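PDB 1ORN: endonuclease III, which excises damaged bases from DNA as a base excision repair glycosylase, probably through a covalent enzyme-DNA intermediate of the kind trapped here. Local coordinates for residues C[119-123]-C[124-128]; C[127-131]-C[132-136]; C[44-48]-C[49-53]; C[74-77]-C[78-82]. All coordinates share one frame; numbering follows the deposited sequence.

Interaction 1: residues C[119-123]-C[124-128]; sequences PGVGR and KTANV. With NA (sodium ion), chain E; nucleotides of chain B.
V121 and T125 meet where the loop of a helix-hairpin-helix motif runs into helix 123-134. The tight side is buried and apolar: V121 CG1 sits 3.7 Å from T125 CG2, the side chains crossing at about a right angle. T125 holds CG2 anti to its own N and OG1 beside it (chi1 -63°), which turns the hydroxyl onto the DNA. There OP1 of DT9 of chain B is gripped by three donors: G122 N and T125 N, each at 2.9 Å, and T125 OG1 at 2.7 Å. Replaced by a valine, T125 would lose its hydroxyl, and OP1 would probably be left to the two backbone donors. N-cap G122 starts the helix, its O accepting A126 N at 3.0 Å; two residues on, K124 carries the covalent link at NZ. The looser side belongs to R123, whose extended chain leads to a salt bridge with E165; its CG lies 3.8 Å from N127 ND2, guanidinium and amide planes 88° apart. N127 bonds R112 through OD1 and E165 through ND2. Just before the N-cap a sodium ion is bound by M116 O, L118 O, two waters, V121 O at 2.5 Å and OP1 of DC10 of chain B at 2.6 Å.

Interaction 2: residues C[127-131]-C[132-136]; sequences NVVVS and VAFGV
V130 turns CG2 into the place between its N and carbonyl carbon (chi1 -58°), where it faces V136 CB at 4.1 Å; V130 CB and V136 CB are themselves 3.9 Å apart. F134 keeps CG beside its backbone N (chi1 -49°); its ring leans back along the helix and lays CE2 4.2 Å from V129 CG1, the two side chains pointing the same way. A133 CB stands 3.9 Å above one face of that ring, over its centre. One turn earlier V128 CG1 and V132 CG2 lie side by side, while the backbone keeps its helical bonds from V132 N to V128 O and from A133 N to V129 O. Helix 123-134 then ends at a glycine C-cap, G135, whose positive phi lets the chain turn: V136 N reaches back to V130 O at 2.9 Å, approaching from above the carbonyl plane, and G135 N makes a weak bond to S131 O at 3.1 Å. V130 and V136 pack across the turn. V130 O is shared, since F134 N also donates to it weakly. V129 and A133 pack on L37 and L36 of helix 33-43, and V130 on L115. S131 directs its OG to S178 OG, while its CA makes a C-H...O contact with V136 O at 3.2 Å.

Interaction 3: residues C[44-48]-C[49-53]; sequences AQCTD and ALVNK. With nucleotides of chain B; nucleotides of chain A.
T47 and L50 are joined by a capping hydrogen bond at the start of helix 48-61. OG1 of T47 stands between its backbone N and carbonyl carbon (chi1 68°), where it accepts L50 N in a weak bond of 3.3 Å; the two side chains cross obliquely, L50 CB 3.5 Å from T47 OG1. V51 N donates to T47 O in the carbonyl plane, and N52 N meets D48 O almost straight on at 2.8 Å. The N52 amide folds over D48 O but bonds V29 N and E27 O. Between the two segments the apolar contact is made by C46, whose SG rests 3.9 Å from both L50 CB and V51 CG2. T47 N-caps a helix that follows a loop of the HhH-GPD fold lying in the DNA and probably helping to probe it; several polar contacts of that loop go to nucleotides. Q45 O takes two donors of DG6 of chain A, N1 at 2.8 Å and N2 at 2.9 Å, consistent with an estranged guanine. Q45 N bonds OP2 of DG8 of chain B; the Q45 side chain, bent at chi2, lays CG and CD against that base, NE2 donating to DG8 O4' at 3.1 Å.

Interaction 4: residues C[74-77]-C[78-82]; sequences EELE and QDIRS. With nucleotides of chain A.
R81 begins against the carbonyl of E77: its CB lies 3.6 Å from E77 O, where helix 73-79 gives way to a 3-10 turn. From there the chain runs straight out, CG anti to N (chi1 179°) and extended through CD to NE, carrying the guanidinium to strand A of the DNA. CZ has C5' of DT7 of chain A over one face at 4.0 Å. NH2 lies near the same carbon, NH1 3.7 Å from O3' of DT7. OP1 of DG8 of chain A stands in the guanidinium plane, at its edge, 3.9 Å from NH1: probably near enough for electrostatic attraction, though not hydrogen-bonded. That oxygen instead receives S82 OG at 3.0 Å. Cut back to an alanine, R81 is likely to leave DT7 C5' without its flat cover and the DG8 phosphate one positive charge short. Within the helix D79 N bonds E75 O at 3.2 Å, and I80 N is shared between L76 O and, weakly, E77 O. L76 CD1 and I80 CG2 touch lightly at 4.4 Å, beside helix 86-103. E75 OE1 and D79 OD1 stand 4.9 Å apart; K61 makes a salt bridge to each, and Y62 OH also bonds D79 OD1. The charges of E75 and D79 are thus probably balanced by K61, while the turn offers a cation and a hydroxyl to the DNA.

In the fold
Interactions 1 and 2 are successive lengths of helix 123-134, sharing N127 and V128, their centres 11 Å apart: the first holds the DNA at the start of the helix, the second ends it, no nearer than about 7 Å to the nucleic acid. Interaction 3 comes within about 5 Å of interaction 1 at nearest atoms, and bonds DG8 of chain B, beside which the covalently linked K124 of interaction 1 also packs. Residues 44-48 also reach chain A, the strand whose backbone R81 and S82 touch; interactions 3 and 4 meet where L50 CD1 packs 3.9 Å from S82 O. With centres 21 Å apart, interactions 1 and 4 hold opposite strands of the duplex.

Interaction 1: residues C[119-123]-C[124-128]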
# COMPACT_ATOMS: atom_id res chain seq x y z
N PRO C 119 -2.93 8.97 -14.03
CA PRO C 119 -3.50 7.69 -14.45
C PRO C 119 -2.77 6.53 -13.76
O PRO C 119 -1.54 6.51 -13.73
CB PRO C 119 -3.26 7.68 -15.97
CG PRO C 119 -3.09 9.16 -16.31
CD PRO C 119 -2.29 9.67 -15.16
N GLY C 120 -3.53 5.59 -13.20
CA GLY C 120 -2.93 4.45 -12.52
C GLY C 120 -2.79 4.67 -11.02
O GLY C 120 -2.44 3.76 -10.28
N VAL C 121 -3.04 5.90 -10.59
CA VAL C 121 -2.95 6.26 -9.18
C VAL C 121 -4.31 6.48 -8.53
O VAL C 121 -5.03 7.43 -8.87
CB VAL C 121 -2.12 7.56 -8.98
CG1 VAL C 121 -1.99 7.88 -7.49
CG2 VAL C 121 -0.75 7.43 -9.64
N GLY C 122 -4.66 5.62 -7.59
CA GLY C 122 -5.91 5.77 -6.86
C GLY C 122 -5.61 6.24 -5.45
O GLY C 122 -4.48 6.64 -5.14
N ARG C 123 -6.59 6.16 -4.56
CA ARG C 123 -6.36 6.62 -3.20
C ARG C 123 -5.27 5.84 -2.46
O ARG C 123 -4.46 6.44 -1.74
CB ARG C 123 -7.68 6.61 -2.41
CG ARG C 123 -7.54 7.25 -1.03
CD ARG C 123 -8.86 7.83 -0.54
NE ARG C 123 -8.71 8.36 0.82
CZ ARG C 123 -9.41 9.38 1.31
NH1 ARG C 123 -10.32 10.00 0.57
NH2 ARG C 123 -9.20 9.77 2.56
N LYS C 124 -5.22 4.52 -2.62
CA LYS C 124 -4.19 3.74 -1.94
C LYS C 124 -2.79 4.17 -2.37
O LYS C 124 -1.92 4.42 -1.54
CB LYS C 124 -4.39 2.24 -2.21
CG LYS C 124 -3.32 1.30 -1.63
CD LYS C 124 -2.22 0.99 -2.63
CE LYS C 124 -1.23 -0.06 -2.07
NZ LYS C 124 -0.11 -0.44 -2.99
N THR C 125 -2.58 4.27 -3.68
CA THR C 125 -1.29 4.65 -4.22
C THR C 125 -0.88 6.04 -3.75
O THR C 125 0.25 6.24 -3.29
CB THR C 125 -1.30 4.57 -5.75
OG1 THR C 125 -1.53 3.20 -6.14
CG2 THR C 125 0.02 5.03 -6.35
N ALA C 126 -1.80 6.99 -3.85
CA ALA C 126 -1.51 8.36 -3.43
C ALA C 126 -1.15 8.43 -1.94
O ALA C 126 -0.23 9.15 -1.56
CB ALA C 126 -2.69 9.27 -3.74
N ASN C 127 -1.88 7.70 -1.10
CA ASN C 127 -1.60 7.71 0.33
C ASN C 127 -0.22 7.14 0.66
O ASN C 127 0.47 7.66 1.54
CB ASN C 127 -2.67 6.93 1.10
CG ASN C 127 -3.93 7.76 1.32
OD1 ASN C 127 -3.95 8.96 1.07
ND2 ASN C 127 -4.99 7.12 1.80
N VAL C 128 0.18 6.07 -0.02
CA VAL C 128 1.50 5.50 0.23
C VAL C 128 2.57 6.52 -0.11
O VAL C 128 3.50 6.75 0.66
CB VAL C 128 1.76 4.23 -0.60
CG1 VAL C 128 3.23 3.83 -0.50
CG2 VAL C 128 0.88 3.10 -0.10
NA NA E . -5.85 8.46 -10.96
P DT B 9 -5.26 2.31 -5.98
OP1 DT B 9 -4.18 3.31 -5.88
OP2 DT B 9 -6.46 2.40 -5.11
O5' DT B 9 -5.75 2.26 -7.49
C5' DT B 9 -4.79 2.08 -8.52
C4' DT B 9 -5.47 2.06 -9.87
O4' DT B 9 -6.15 0.79 -10.06
C3' DT B 9 -6.50 3.16 -10.08
O3' DT B 9 -6.12 3.96 -11.21
C2' DT B 9 -7.81 2.41 -10.32
C1' DT B 9 -7.37 1.02 -10.76
N1 DT B 9 -8.30 -0.08 -10.41
C2 DT B 9 -8.63 -1.01 -11.39
O2 DT B 9 -8.20 -0.96 -12.52
N3 DT B 9 -9.49 -2.00 -10.97
C4 DT B 9 -10.05 -2.15 -9.72
O4 DT B 9 -10.81 -3.09 -9.49
C5 DT B 9 -9.68 -1.13 -8.75
C7 DT B 9 -10.25 -1.19 -7.37
C6 DT B 9 -8.83 -0.17 -9.14
P DC B 10 -7.06 5.18 -11.68
OP1 DC B 10 -6.16 6.24 -12.20
OP2 DC B 10 -8.08 5.50 -10.66
O5' DC B 10 -7.79 4.53 -12.94
C5' DC B 10 -7.03 3.78 -13.88
C4' DC B 10 -7.94 3.12 -14.88
O4' DC B 10 -8.60 1.97 -14.30
C3' DC B 10 -9.04 4.07 -15.36
O3' DC B 10 -9.12 4.09 -16.78
C2' DC B 10 -10.32 3.49 -14.77
C1' DC B 10 -9.99 2.02 -14.60
N1 DC B 10 -10.73 1.41 -13.48
C2 DC B 10 -11.33 0.15 -13.66
O2 DC B 10 -11.19 -0.43 -14.75
N3 DC B 10 -12.04 -0.39 -12.65
C4 DC B 10 -12.16 0.26 -11.49
N4 DC B 10 -12.88 -0.31 -10.52
C5 DC B 10 -11.56 1.53 -11.27
C6 DC B 10 -10.85 2.06 -12.28
P DG B 8 -3.01 -4.52 -3.28
OP1 DG B 8 -4.21 -4.74 -2.45
OP2 DG B 8 -2.41 -5.67 -4.03
O5' DG B 8 -3.32 -3.38 -4.35
C5' DG B 8 -4.17 -2.29 -4.03
C4' DG B 8 -4.31 -1.39 -5.24
O4' DG B 8 -4.78 -2.17 -6.37
C3' DG B 8 -5.23 -0.18 -5.13
O3' DG B 8 -4.57 0.87 -5.84
C2' DG B 8 -6.50 -0.65 -5.84
C1' DG B 8 -5.98 -1.61 -6.90
N9 DG B 8 -6.87 -2.72 -7.22
C8 DG B 8 -7.69 -3.41 -6.36
N7 DG B 8 -8.32 -4.40 -6.94
C5 DG B 8 -7.88 -4.36 -8.26
C6 DG B 8 -8.20 -5.20 -9.37
O6 DG B 8 -8.93 -6.20 -9.39
N1 DG B 8 -7.55 -4.79 -10.53
C2 DG B 8 -6.70 -3.72 -10.61
N2 DG B 8 -6.18 -3.47 -11.82
N3 DG B 8 -6.38 -2.94 -9.59
C4 DG B 8 -7.00 -3.32 -8.45
O HOH W 1 -6.66 9.62 -12.81
O HOH W 2 -8.29 8.06 -10.26

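Interaction 2: residues C[127-131]-C[132-136]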
# COMPACT_ATOMS: atom_id res chain seq x y z
N ASN C 127 -1.88 7.70 -1.10
CA ASN C 127 -1.60 7.71 0.33
C ASN C 127 -0.22 7.14 0.66
O ASN C 127 0.47 7.66 1.54
CB ASN C 127 -2.67 6.93 1.10
CG ASN C 127 -3.93 7.76 1.32
OD1 ASN C 127 -3.95 8.96 1.07
ND2 ASN C 127 -4.99 7.12 1.80
N VAL C 128 0.18 6.07 -0.02
CA VAL C 128 1.50 5.50 0.23
C VAL C 128 2.57 6.52 -0.11
O VAL C 128 3.50 6.75 0.66
CB VAL C 128 1.76 4.23 -0.60
CG1 VAL C 128 3.23 3.83 -0.50
CG2 VAL C 128 0.88 3.10 -0.10
N VAL C 129 2.43 7.15 -1.28
CA VAL C 129 3.41 8.13 -1.72
C VAL C 129 3.53 9.34 -0.78
O VAL C 129 4.65 9.69 -0.38
CB VAL C 129 3.10 8.61 -3.16
CG1 VAL C 129 4.07 9.73 -3.57
CG2 VAL C 129 3.24 7.43 -4.11
N VAL C 130 2.42 9.98 -0.42
CA VAL C 130 2.54 11.15 0.45
C VAL C 130 3.08 10.79 1.83
O VAL C 130 3.80 11.58 2.45
CB VAL C 130 1.19 11.90 0.61
CG1 VAL C 130 0.69 12.33 -0.76
CG2 VAL C 130 0.16 11.04 1.32
N SER C 131 2.76 9.59 2.29
CA SER C 131 3.19 9.13 3.60
C SER C 131 4.67 8.76 3.64
O SER C 131 5.42 9.26 4.49
CB SER C 131 2.37 7.92 4.03
OG SER C 131 2.84 7.39 5.25
N VAL C 132 5.07 7.89 2.73
CA VAL C 132 6.45 7.43 2.70
C VAL C 132 7.43 8.47 2.17
O VAL C 132 8.48 8.70 2.77
CB VAL C 132 6.53 6.12 1.89
CG1 VAL C 132 7.96 5.59 1.90
CG2 VAL C 132 5.63 5.15 2.62
N ALA C 133 7.09 9.10 1.05
CA ALA C 133 7.97 10.10 0.46
C ALA C 133 7.99 11.48 1.13
O ALA C 133 9.06 12.08 1.27
CB ALA C 133 7.62 10.28 -1.01
N PHE C 134 6.82 11.97 1.54
CA PHE C 134 6.75 13.30 2.11
C PHE C 134 6.34 13.41 3.57
O PHE C 134 6.08 14.50 4.07
CB PHE C 134 5.81 14.15 1.25
CG PHE C 134 6.12 14.08 -0.22
CD1 PHE C 134 7.36 14.49 -0.70
CD2 PHE C 134 5.19 13.58 -1.12
CE1 PHE C 134 7.67 14.40 -2.06
CE2 PHE C 134 5.49 13.49 -2.48
CZ PHE C 134 6.74 13.90 -2.95
N GLY C 135 6.30 12.27 4.26
CA GLY C 135 5.95 12.26 5.66
C GLY C 135 4.57 12.77 6.03
O GLY C 135 4.32 13.10 7.18
N VAL C 136 3.67 12.84 5.05
CA VAL C 136 2.32 13.32 5.32
C VAL C 136 1.51 12.17 5.92
O VAL C 136 1.44 11.09 5.34
CB VAL C 136 1.60 13.78 4.03
CG1 VAL C 136 0.19 14.26 4.37
CG2 VAL C 136 2.38 14.91 3.37

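Interaction 3: residues C[44-48]-C[49-53]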
# COMPACT_ATOMS: atom_id res chain seq x y z
N ALA C 44 0.39 -2.52 -7.41
CA ALA C 44 -1.02 -2.90 -7.36
C ALA C 44 -1.22 -4.34 -7.84
O ALA C 44 -0.90 -4.67 -8.98
CB ALA C 44 -1.85 -1.94 -8.22
N GLN C 45 -1.77 -5.18 -6.97
CA GLN C 45 -2.03 -6.59 -7.31
C GLN C 45 -0.77 -7.36 -7.70
O GLN C 45 -0.82 -8.24 -8.56
CB GLN C 45 -3.05 -6.67 -8.46
CG GLN C 45 -4.31 -5.86 -8.24
CD GLN C 45 -5.02 -6.21 -6.95
OE1 GLN C 45 -5.33 -7.38 -6.70
NE2 GLN C 45 -5.28 -5.20 -6.12
N CYS C 46 0.35 -7.03 -7.06
CA CYS C 46 1.62 -7.69 -7.32
C CYS C 46 2.41 -7.77 -6.01
O CYS C 46 2.19 -6.95 -5.10
CB CYS C 46 2.42 -6.90 -8.37
SG CYS C 46 3.95 -7.70 -8.94
N THR C 47 3.31 -8.74 -5.89
CA THR C 47 4.11 -8.90 -4.68
C THR C 47 5.30 -7.94 -4.67
O THR C 47 5.86 -7.61 -5.72
CB THR C 47 4.64 -10.35 -4.55
OG1 THR C 47 5.60 -10.60 -5.58
CG2 THR C 47 3.49 -11.35 -4.67
N ASP C 48 5.70 -7.50 -3.48
CA ASP C 48 6.83 -6.60 -3.33
C ASP C 48 8.08 -7.22 -3.94
O ASP C 48 8.84 -6.56 -4.65
CB ASP C 48 7.09 -6.29 -1.86
CG ASP C 48 6.03 -5.39 -1.26
OD1 ASP C 48 6.03 -5.21 -0.03
OD2 ASP C 48 5.19 -4.86 -2.03
N ALA C 49 8.29 -8.50 -3.65
CA ALA C 49 9.45 -9.22 -4.16
C ALA C 49 9.60 -9.06 -5.67
O ALA C 49 10.69 -8.76 -6.16
CB ALA C 49 9.36 -10.70 -3.79
N LEU C 50 8.51 -9.26 -6.40
CA LEU C 50 8.56 -9.14 -7.86
C LEU C 50 8.74 -7.70 -8.31
O LEU C 50 9.39 -7.44 -9.33
CB LEU C 50 7.30 -9.72 -8.50
CG LEU C 50 7.46 -11.08 -9.20
CD1 LEU C 50 8.43 -10.94 -10.36
CD2 LEU C 50 7.96 -12.12 -8.20
N VAL C 51 8.16 -6.76 -7.58
CA VAL C 51 8.30 -5.37 -7.96
C VAL C 51 9.76 -4.95 -7.79
O VAL C 51 10.33 -4.30 -8.66
CB VAL C 51 7.43 -4.43 -7.10
CG1 VAL C 51 7.78 -2.98 -7.39
CG2 VAL C 51 5.95 -4.69 -7.40
N ASN C 52 10.37 -5.35 -6.68
CA ASN C 52 11.76 -4.99 -6.41
C ASN C 52 12.73 -5.64 -7.40
O ASN C 52 13.73 -5.04 -7.79
CB ASN C 52 12.15 -5.36 -4.98
CG ASN C 52 11.44 -4.51 -3.95
OD1 ASN C 52 11.19 -3.32 -4.18
ND2 ASN C 52 11.13 -5.10 -2.81
N LYS C 53 12.44 -6.87 -7.81
CA LYS C 53 13.31 -7.55 -8.77
C LYS C 53 13.24 -6.82 -10.11
O LYS C 53 14.27 -6.65 -10.78
CB LYS C 53 12.88 -9.01 -8.94
CG LYS C 53 11.60 -9.20 -9.74
P DG B 8 -3.01 -4.52 -3.28
OP1 DG B 8 -4.21 -4.74 -2.45
OP2 DG B 8 -2.41 -5.67 -4.03
O5' DG B 8 -3.32 -3.38 -4.35
C5' DG B 8 -4.17 -2.29 -4.03
C4' DG B 8 -4.31 -1.39 -5.24
O4' DG B 8 -4.78 -2.17 -6.37
C3' DG B 8 -5.23 -0.18 -5.13
O3' DG B 8 -4.57 0.87 -5.84
C2' DG B 8 -6.50 -0.65 -5.84
C1' DG B 8 -5.98 -1.61 -6.90
N9 DG B 8 -6.87 -2.72 -7.22
C8 DG B 8 -7.69 -3.41 -6.36
N7 DG B 8 -8.32 -4.40 -6.94
C5 DG B 8 -7.88 -4.36 -8.26
C6 DG B 8 -8.20 -5.20 -9.37
O6 DG B 8 -8.93 -6.20 -9.39
N1 DG B 8 -7.55 -4.79 -10.53
C2 DG B 8 -6.70 -3.72 -10.61
N2 DG B 8 -6.18 -3.47 -11.82
N3 DG B 8 -6.38 -2.94 -9.59
C4 DG B 8 -7.00 -3.32 -8.45
P DA B 6 -3.47 -11.34 -0.45
OP1 DA B 6 -3.12 -11.24 0.99
OP2 DA B 6 -4.72 -10.71 -0.95
O5' DA B 6 -2.24 -10.80 -1.29
C5' DA B 6 -0.93 -11.30 -1.04
C4' DA B 6 0.07 -10.75 -2.04
O4' DA B 6 -0.19 -11.28 -3.36
C3' DA B 6 0.08 -9.22 -2.18
O3' DA B 6 1.43 -8.79 -2.32
C2' DA B 6 -0.66 -9.00 -3.49
C1' DA B 6 -0.23 -10.21 -4.30
N9 DA B 6 -1.13 -10.61 -5.37
C8 DA B 6 -2.51 -10.62 -5.36
N7 DA B 6 -3.04 -11.07 -6.47
C5 DA B 6 -1.95 -11.37 -7.27
C6 DA B 6 -1.84 -11.90 -8.57
N6 DA B 6 -2.89 -12.23 -9.33
N1 DA B 6 -0.60 -12.07 -9.07
C2 DA B 6 0.45 -11.74 -8.32
N3 DA B 6 0.48 -11.24 -7.08
C4 DA B 6 -0.77 -11.08 -6.61
P DG A 6 -3.10 -6.37 -19.10
OP1 DG A 6 -2.32 -5.11 -18.97
OP2 DG A 6 -3.49 -6.86 -20.45
O5' DG A 6 -2.29 -7.52 -18.35
C5' DG A 6 -2.55 -8.90 -18.59
C4' DG A 6 -1.62 -9.74 -17.75
O4' DG A 6 -1.86 -9.48 -16.34
C3' DG A 6 -1.71 -11.26 -17.90
O3' DG A 6 -0.40 -11.78 -17.68
C2' DG A 6 -2.56 -11.66 -16.70
C1' DG A 6 -2.02 -10.71 -15.66
N9 DG A 6 -2.86 -10.47 -14.49
C8 DG A 6 -4.23 -10.52 -14.42
N7 DG A 6 -4.70 -10.24 -13.24
C5 DG A 6 -3.56 -10.00 -12.47
C6 DG A 6 -3.44 -9.64 -11.10
O6 DG A 6 -4.34 -9.46 -10.27
N1 DG A 6 -2.11 -9.49 -10.73
C2 DG A 6 -1.03 -9.67 -11.56
N2 DG A 6 0.19 -9.49 -11.01
N3 DG A 6 -1.13 -9.99 -12.84
C4 DG A 6 -2.42 -10.14 -13.22

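Interaction 4: residues C[74-77]-C[78-82]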
# COMPACT_ATOMS: atom_id res chain seq x y z
N GLU C 74 5.38 -0.46 -26.56
CA GLU C 74 5.70 -1.88 -26.62
C GLU C 74 7.00 -2.23 -25.90
O GLU C 74 7.13 -3.32 -25.34
CB GLU C 74 5.81 -2.34 -28.08
CG GLU C 74 4.57 -2.05 -28.93
CD GLU C 74 4.32 -0.56 -29.11
OE1 GLU C 74 5.25 0.16 -29.52
OE2 GLU C 74 3.18 -0.11 -28.84
N GLU C 75 7.96 -1.31 -25.92
CA GLU C 75 9.24 -1.54 -25.26
C GLU C 75 9.11 -1.51 -23.75
O GLU C 75 9.66 -2.37 -23.05
CB GLU C 75 10.26 -0.49 -25.72
CG GLU C 75 11.66 -0.70 -25.15
CD GLU C 75 12.68 0.28 -25.72
OE1 GLU C 75 13.85 0.26 -25.27
OE2 GLU C 75 12.31 1.06 -26.62
N LEU C 76 8.38 -0.52 -23.23
CA LEU C 76 8.19 -0.42 -21.79
C LEU C 76 7.38 -1.62 -21.29
O LEU C 76 7.62 -2.14 -20.20
CB LEU C 76 7.49 0.90 -21.43
CG LEU C 76 7.21 1.12 -19.94
CD1 LEU C 76 8.52 1.13 -19.16
CD2 LEU C 76 6.47 2.43 -19.75
N GLU C 77 6.42 -2.06 -22.10
CA GLU C 77 5.59 -3.20 -21.73
C GLU C 77 6.47 -4.41 -21.42
O GLU C 77 6.27 -5.09 -20.41
CB GLU C 77 4.62 -3.56 -22.86
CG GLU C 77 3.43 -2.62 -23.01
CD GLU C 77 2.43 -3.11 -24.06
OE1 GLU C 77 1.39 -2.43 -24.25
OE2 GLU C 77 2.67 -4.16 -24.69
N GLN C 78 7.44 -4.68 -22.28
CA GLN C 78 8.34 -5.81 -22.07
C GLN C 78 9.20 -5.63 -20.83
O GLN C 78 9.46 -6.58 -20.10
CB GLN C 78 9.23 -6.02 -23.30
CG GLN C 78 8.49 -6.63 -24.48
CD GLN C 78 7.72 -7.88 -24.10
OE1 GLN C 78 8.28 -8.83 -23.55
NE2 GLN C 78 6.42 -7.88 -24.38
N ASP C 79 9.65 -4.40 -20.60
CA ASP C 79 10.50 -4.10 -19.45
C ASP C 79 9.82 -4.38 -18.10
O ASP C 79 10.51 -4.65 -17.11
CB ASP C 79 10.96 -2.64 -19.51
CG ASP C 79 12.07 -2.43 -20.52
OD1 ASP C 79 12.35 -1.27 -20.87
OD2 ASP C 79 12.68 -3.43 -20.96
N ILE C 80 8.49 -4.31 -18.06
CA ILE C 80 7.75 -4.56 -16.82
C ILE C 80 6.79 -5.74 -16.96
O ILE C 80 5.91 -5.93 -16.12
CB ILE C 80 6.90 -3.33 -16.40
CG1 ILE C 80 5.79 -3.07 -17.43
CG2 ILE C 80 7.79 -2.11 -16.25
CD1 ILE C 80 4.81 -1.98 -17.02
N ARG C 81 6.97 -6.54 -18.00
CA ARG C 81 6.10 -7.69 -18.25
C ARG C 81 5.90 -8.63 -17.06
O ARG C 81 4.79 -9.11 -16.83
CB ARG C 81 6.61 -8.49 -19.44
CG ARG C 81 5.77 -9.72 -19.76
CD ARG C 81 6.30 -10.46 -20.98
NE ARG C 81 5.55 -11.69 -21.22
CZ ARG C 81 5.58 -12.76 -20.43
NH1 ARG C 81 6.33 -12.75 -19.34
NH2 ARG C 81 4.85 -13.83 -20.72
N SER C 82 6.96 -8.88 -16.30
CA SER C 82 6.89 -9.79 -15.16
C SER C 82 6.02 -9.33 -13.99
O SER C 82 5.73 -10.10 -13.08
CB SER C 82 8.30 -10.10 -14.64
OG SER C 82 9.02 -10.88 -15.58
P DT A 7 0.21 -12.89 -18.67
OP1 DT A 7 0.28 -12.29 -20.03
OP2 DT A 7 -0.52 -14.16 -18.47
O5' DT A 7 1.69 -13.06 -18.12
C5' DT A 7 2.52 -11.91 -17.95
C4' DT A 7 3.22 -11.96 -16.61
O4' DT A 7 2.28 -11.76 -15.52
C3' DT A 7 3.97 -13.25 -16.30
O3' DT A 7 5.27 -12.93 -15.81
C2' DT A 7 3.13 -13.91 -15.21
C1' DT A 7 2.52 -12.71 -14.50
N1 DT A 7 1.24 -12.97 -13.80
C2 DT A 7 1.13 -12.63 -12.46
O2 DT A 7 2.05 -12.13 -11.83
N3 DT A 7 -0.09 -12.88 -11.90
C4 DT A 7 -1.20 -13.44 -12.52
O4 DT A 7 -2.24 -13.59 -11.89
C5 DT A 7 -1.02 -13.78 -13.91
C7 DT A 7 -2.15 -14.41 -14.66
C6 DT A 7 0.17 -13.53 -14.48
P DG A 8 6.34 -14.11 -15.54
OP1 DG A 8 7.69 -13.54 -15.77
OP2 DG A 8 5.91 -15.32 -16.28
O5' DG A 8 6.18 -14.37 -13.98
C5' DG A 8 6.43 -13.31 -13.06
C4' DG A 8 6.33 -13.82 -11.64
O4' DG A 8 4.95 -13.88 -11.21
C3' DG A 8 6.92 -15.21 -11.42
O3' DG A 8 7.70 -15.20 -10.23
C2' DG A 8 5.70 -16.10 -11.27
C1' DG A 8 4.68 -15.16 -10.65
N9 DG A 8 3.28 -15.48 -10.94
C8 DG A 8 2.76 -15.88 -12.14
N7 DG A 8 1.47 -16.08 -12.10
C5 DG A 8 1.12 -15.79 -10.79
C6 DG A 8 -0.15 -15.82 -10.14
O6 DG A 8 -1.25 -16.12 -10.62
N1 DG A 8 -0.05 -15.45 -8.81
C2 DG A 8 1.11 -15.09 -8.17
N2 DG A 8 1.00 -14.76 -6.87
N3 DG A 8 2.30 -15.06 -8.76
C4 DG A 8 2.23 -15.42 -10.06